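Long-range contacts in farnesyl pyrophosphate synthetase (Staphylococcus aureus, PDB 5H9D), which probably catalyses the magnesium-dependent elongation of an allylic diphosphate with isopentenyl units to give heptaprenyl diphosphate: residues A46-S51 and Q174-V179; H199-S204 and S289-L294. One frame throughout, in Å; residues are numbered along the deposited sequence.

Contacts 1 and 2 lie in series along the chain, their centres about 13 Å apart, and each joins two helices of one alpha-helical bundle. Helices 158-183 and 188-215 follow one another and bring the two together: Q174 OE1 of contact 1 packs on H199 CD2 of contact 2 at 3.2 Å, and F47 CZ on I201 CG2 at 3.7 Å. Contact 1 is buried within the bundle, next to helix 62-85, whose C-terminal end carries the first aspartate-rich motif of this family. The second such motif follows segment 199-204 on helix 188-215. The bound peptide lies against contact 2.

Contact 1 (A46-S51 and Q174-V179); sequences AFVILS and QISTEV
The two helix segments run nearly parallel, with V48 facing S176 and S51 facing T177; their axes come within 7.5 Å and cross at -24°. Small side chains on both helices, S51, S176 and T177, are consistent with so short a separation, and backbone takes part in the contact: the CA-H of V48 points at S176 O, with CA and O 3.3 Å apart. V48 adds one methyl, CG2, which lies anti to its own carbonyl carbon and meets S176 CB at 3.6 Å. The S176 hydroxyl is bonded within its own helix, to the carbonyl of L172. Helices 43-51 and 158-183 belong to the all-alpha bundle of the polyprenyl synthases, and helix 62-85 covers one flank of the pair, its L71 touching both V48 and S176. On another flank F47 and T177 lie side by side and point the same way. T177 CG2 sits 3.8 Å from F47 CB and comes obliquely to the start of the phenyl ring, 4.0 Å from CG. With chi1 at 46°, T177 keeps OG1 between its backbone N and carbonyl carbon, where it has the carbonyl of L194, on helix 188-215, among its possible hydrogen-bond acceptors; CG2 is left to face helix 43-51. The far part of the F47 ring leads away from T177 toward helix 188-215.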
loop_
_atom_site.group_PDB
_atom_site.type_symbol
_atom_site.label_atom_id
_atom_site.label_comp_id
_atom_site.label_asym_id
_atom_site.label_seq_id
_atom_site.Cartn_x
_atom_site.Cartn_y
_atom_site.Cartn_z
ATOM N N ALA A 46 16.939 -1.652 0.925
ATOM C CA ALA A 46 18.298 -1.579 0.402
ATOM C C ALA A 46 18.566 -0.225 -0.209
ATOM O O ALA A 46 19.554 0.423 0.129
ATOM C CB ALA A 46 18.566 -2.700 -0.620
ATOM N N PHE A 47 17.692 0.228 -1.094
ATOM C CA PHE A 47 17.895 1.529 -1.689
ATOM C C PHE A 47 17.859 2.664 -0.676
ATOM O O PHE A 47 18.501 3.678 -0.881
ATOM C CB PHE A 47 16.876 1.763 -2.799
ATOM C CG PHE A 47 17.270 1.143 -4.097
ATOM C CD1 PHE A 47 18.477 1.477 -4.689
ATOM C CD2 PHE A 47 16.476 0.199 -4.692
ATOM C CE1 PHE A 47 18.885 0.871 -5.848
ATOM C CE2 PHE A 47 16.871 -0.420 -5.860
ATOM C CZ PHE A 47 18.074 -0.091 -6.446
ATOM N N VAL A 48 17.121 2.500 0.416
ATOM C CA VAL A 48 17.052 3.547 1.429
ATOM C C VAL A 48 18.412 3.669 2.143
ATOM O O VAL A 48 18.962 4.776 2.251
ATOM C CB VAL A 48 15.937 3.270 2.465
ATOM C CG1 VAL A 48 15.901 4.369 3.493
ATOM C CG2 VAL A 48 14.603 3.168 1.775
ATOM N N ILE A 49 18.946 2.542 2.633
ATOM C CA ILE A 49 20.253 2.550 3.289
ATOM C C ILE A 49 21.251 3.218 2.301
ATOM O O ILE A 49 21.753 4.296 2.577
ATOM C CB ILE A 49 20.719 1.076 3.682
ATOM C CG1 ILE A 49 20.238 0.693 5.091
ATOM C CG2 ILE A 49 22.245 0.951 3.678
ATOM C CD1 ILE A 49 18.838 0.190 5.136
ATOM N N LEU A 50 21.492 2.592 1.143
ATOM C CA LEU A 50 22.409 3.110 0.107
ATOM C C LEU A 50 22.223 4.572 -0.266
ATOM O O LEU A 50 23.199 5.301 -0.368
ATOM C CB LEU A 50 22.322 2.285 -1.178
ATOM C CG LEU A 50 23.404 1.227 -1.334
ATOM C CD1 LEU A 50 23.351 0.695 -2.730
ATOM C CD2 LEU A 50 24.767 1.833 -1.049
ATOM N N SER A 51 20.979 4.990 -0.484
ATOM C CA SER A 51 20.676 6.380 -0.815
ATOM C C SER A 51 21.113 7.350 0.273
ATOM O O SER A 51 21.242 8.534 0.020
ATOM C CB SER A 51 19.167 6.585 -1.023
ATOM O OG SER A 51 18.726 6.027 -2.242
ATOM N N GLN A 174 11.421 5.153 -6.051
ATOM C CA GLN A 174 11.756 6.559 -6.134
ATOM C C GLN A 174 11.738 7.168 -4.730
ATOM O O GLN A 174 12.635 7.930 -4.362
ATOM C CB GLN A 174 10.719 7.228 -6.990
ATOM C CG GLN A 174 11.044 8.599 -7.439
ATOM C CD GLN A 174 9.926 9.123 -8.253
ATOM O OE1 GLN A 174 9.407 8.432 -9.126
ATOM N NE2 GLN A 174 9.528 10.342 -7.974
ATOM N N ILE A 175 10.696 6.845 -3.962
ATOM C CA ILE A 175 10.578 7.317 -2.565
ATOM C C ILE A 175 11.700 6.729 -1.691
ATOM O O ILE A 175 12.213 7.400 -0.797
ATOM C CB ILE A 175 9.232 6.911 -1.972
ATOM C CG1 ILE A 175 8.151 7.736 -2.636
ATOM C CG2 ILE A 175 9.227 7.050 -0.465
ATOM C CD1 ILE A 175 6.789 7.154 -2.422
ATOM N N SER A 176 12.085 5.488 -1.965
ATOM C CA SER A 176 13.136 4.846 -1.189
ATOM C C SER A 176 14.474 5.540 -1.397
ATOM O O SER A 176 15.279 5.651 -0.472
ATOM C CB SER A 176 13.287 3.375 -1.575
ATOM O OG SER A 176 12.043 2.719 -1.544
ATOM N N THR A 177 14.740 5.984 -2.614
ATOM C CA THR A 177 16.012 6.644 -2.851
ATOM C C THR A 177 15.991 8.118 -2.445
ATOM O O THR A 177 16.999 8.622 -1.945
ATOM C CB THR A 177 16.434 6.530 -4.308
ATOM O OG1 THR A 177 15.309 6.828 -5.140
ATOM C CG2 THR A 177 16.958 5.144 -4.600
ATOM N N GLU A 178 14.847 8.785 -2.628
ATOM C CA GLU A 178 14.693 10.212 -2.301
ATOM C C GLU A 178 14.755 10.495 -0.804
ATOM O O GLU A 178 15.588 11.299 -0.337
ATOM C CB GLU A 178 13.366 10.737 -2.827
ATOM C CG GLU A 178 13.346 12.231 -3.077
ATOM C CD GLU A 178 11.993 12.723 -3.579
ATOM O OE1 GLU A 178 11.336 12.011 -4.393
ATOM O OE2 GLU A 178 11.590 13.837 -3.163
ATOM N N VAL A 179 13.851 9.842 -0.080
ATOM C CA VAL A 179 13.741 9.937 1.367
ATOM C C VAL A 179 15.042 9.472 2.035
ATOM O O VAL A 179 15.540 10.076 2.982
ATOM C CB VAL A 179 12.579 9.040 1.858
ATOM C CG1 VAL A 179 12.503 9.061 3.373
ATOM C CG2 VAL A 179 11.260 9.494 1.229
#

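Contact 2 (H199-S204 and S289-L294); sequences HYIGMS and SKALNL
Y200 presents one face of its ring to K290, whose CB stands 3.7 Å from the ring centroid and 24° off the normal, a CH-pi contact displaced toward the CD2-CE2 rim. The two side chains cross obliquely. The anti chi2 of K290 (177°) carries CD across to the phenolic end of the ring, 3.8 Å from CZ; CB and CD, in the aliphatic stem of the lysine, are what meet the ring. L294, one helical turn on from K290, brings CD1 obliquely to Y200 CE2 at 3.8 Å. Nearer the backbone, A291 CB touches Y200 CB, also at 3.8 Å, where the CA atoms of the two segments are nearest, and I201 CD1 makes a looser contact with the same methyl at 4.3 Å. Beyond this shell, Y287 of helix 276-296 packs on Y200, and L294 rests on M196 and I197 of helix 188-215. S204 OG is hydrogen-bonded to S284 OG further along the interface. Y200 and K290 each also pack on an aromatic side chain of the bound peptide. The axes stand 8.7 Å apart with N-to-C directions at 156°, an antiparallel helix pair joining helix 276-296 to helix 188-215 in the alpha-helical fold of the FPP/GGPP synthase family.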
loop_
_atom_site.group_PDB
_atom_site.type_symbol
_atom_site.label_atom_id
_atom_site.label_comp_id
_atom_site.label_asym_id
_atom_site.label_seq_id
_atom_site.Cartn_x
_atom_site.Cartn_y
_atom_site.Cartn_z
ATOM N N HIS A 199 13.904 6.289 -9.562
ATOM C CA HIS A 199 12.776 6.190 -10.462
ATOM C C HIS A 199 13.106 5.364 -11.701
ATOM O O HIS A 199 12.283 4.550 -12.111
ATOM C CB HIS A 199 12.280 7.583 -10.852
ATOM C CG HIS A 199 11.362 7.588 -12.032
ATOM N ND1 HIS A 199 11.820 7.583 -13.329
ATOM C CD2 HIS A 199 10.019 7.531 -12.115
ATOM C CE1 HIS A 199 10.800 7.520 -14.160
ATOM N NE2 HIS A 199 9.694 7.487 -13.445
ATOM N N TYR A 200 14.292 5.562 -12.289
ATOM C CA TYR A 200 14.703 4.779 -13.484
ATOM C C TYR A 200 14.908 3.285 -13.161
ATOM O O TYR A 200 14.579 2.428 -13.975
ATOM C CB TYR A 200 16.009 5.311 -14.137
ATOM C CG TYR A 200 15.945 6.712 -14.722
ATOM C CD1 TYR A 200 14.771 7.202 -15.292
ATOM C CD2 TYR A 200 17.072 7.530 -14.739
ATOM C CE1 TYR A 200 14.719 8.458 -15.864
ATOM C CE2 TYR A 200 17.036 8.786 -15.314
ATOM C CZ TYR A 200 15.851 9.248 -15.881
ATOM O OH TYR A 200 15.806 10.480 -16.499
ATOM N N ILE A 201 15.466 2.980 -11.989
ATOM C CA ILE A 201 15.669 1.594 -11.605
ATOM C C ILE A 201 14.311 0.933 -11.485
ATOM O O ILE A 201 14.126 -0.179 -11.954
ATOM C CB ILE A 201 16.425 1.497 -10.265
ATOM C CG1 ILE A 201 17.928 1.462 -10.553
ATOM C CG2 ILE A 201 15.922 0.264 -9.426
ATOM C CD1 ILE A 201 18.706 2.358 -9.660
ATOM N N GLY A 202 13.365 1.641 -10.863
ATOM C CA GLY A 202 12.011 1.141 -10.692
ATOM C C GLY A 202 11.283 0.855 -11.995
ATOM O O GLY A 202 10.551 -0.123 -12.080
ATOM N N MET A 203 11.453 1.704 -13.005
ATOM C CA MET A 203 10.807 1.485 -14.304
ATOM C C MET A 203 11.407 0.237 -14.942
ATOM O O MET A 203 10.684 -0.641 -15.432
ATOM C CB MET A 203 11.015 2.694 -15.234
ATOM C CG MET A 203 10.358 3.995 -14.731
ATOM S SD MET A 203 8.570 3.967 -14.807
ATOM C CE MET A 203 8.291 3.695 -16.566
ATOM N N SER A 204 12.730 0.150 -14.920
ATOM C CA SER A 204 13.411 -1.010 -15.469
ATOM C C SER A 204 12.994 -2.291 -14.736
ATOM O O SER A 204 12.769 -3.343 -15.347
ATOM C CB SER A 204 14.907 -0.834 -15.332
ATOM O OG SER A 204 15.524 -2.105 -15.278
ATOM N N SER A 289 20.622 2.436 -18.147
ATOM C CA SER A 289 21.722 3.327 -18.497
ATOM C C SER A 289 21.367 4.712 -17.985
ATOM O O SER A 289 22.189 5.399 -17.403
ATOM C CB SER A 289 21.903 3.404 -20.008
ATOM O OG SER A 289 22.120 2.124 -20.551
ATOM N N LYS A 290 20.139 5.143 -18.204
ATOM C CA LYS A 290 19.778 6.452 -17.702
ATOM C C LYS A 290 20.119 6.501 -16.218
ATOM O O LYS A 290 20.472 7.560 -15.688
ATOM C CB LYS A 290 18.280 6.750 -17.909
ATOM C CG LYS A 290 17.974 7.576 -19.157
ATOM C CD LYS A 290 16.473 7.760 -19.331
ATOM C CE LYS A 290 16.149 8.765 -20.411
ATOM N NZ LYS A 290 16.811 10.085 -20.140
ATOM N N ALA A 291 20.036 5.357 -15.544
ATOM C CA ALA A 291 20.322 5.350 -14.115
ATOM C C ALA A 291 21.816 5.304 -13.847
ATOM O O ALA A 291 22.301 5.996 -12.959
ATOM C CB ALA A 291 19.614 4.178 -13.428
ATOM N N LEU A 292 22.545 4.497 -14.618
ATOM C CA LEU A 292 23.996 4.376 -14.459
ATOM C C LEU A 292 24.725 5.673 -14.783
ATOM O O LEU A 292 25.739 5.988 -14.181
ATOM C CB LEU A 292 24.510 3.237 -15.321
ATOM C CG LEU A 292 24.145 1.943 -14.594
ATOM C CD1 LEU A 292 24.158 0.764 -15.520
ATOM C CD2 LEU A 292 25.142 1.739 -13.469
ATOM N N ASN A 293 24.192 6.432 -15.731
ATOM C CA ASN A 293 24.791 7.706 -16.095
ATOM C C ASN A 293 24.781 8.627 -14.869
ATOM O O ASN A 293 25.802 9.213 -14.501
ATOM C CB ASN A 293 24.020 8.356 -17.262
ATOM C CG ASN A 293 24.440 9.800 -17.510
ATOM O OD1 ASN A 293 25.621 10.088 -17.752
ATOM N ND2 ASN A 293 23.478 10.717 -17.440
ATOM N N LEU A 294 23.621 8.739 -14.239
ATOM C CA LEU A 294 23.454 9.576 -13.059
ATOM C C LEU A 294 24.207 9.064 -11.837
ATOM O O LEU A 294 24.543 9.842 -10.949
ATOM C CB LEU A 294 21.969 9.675 -12.709
ATOM C CG LEU A 294 21.078 10.564 -13.570
ATOM C CD1 LEU A 294 19.653 10.413 -13.117
ATOM C CD2 LEU A 294 21.505 12.020 -13.426
#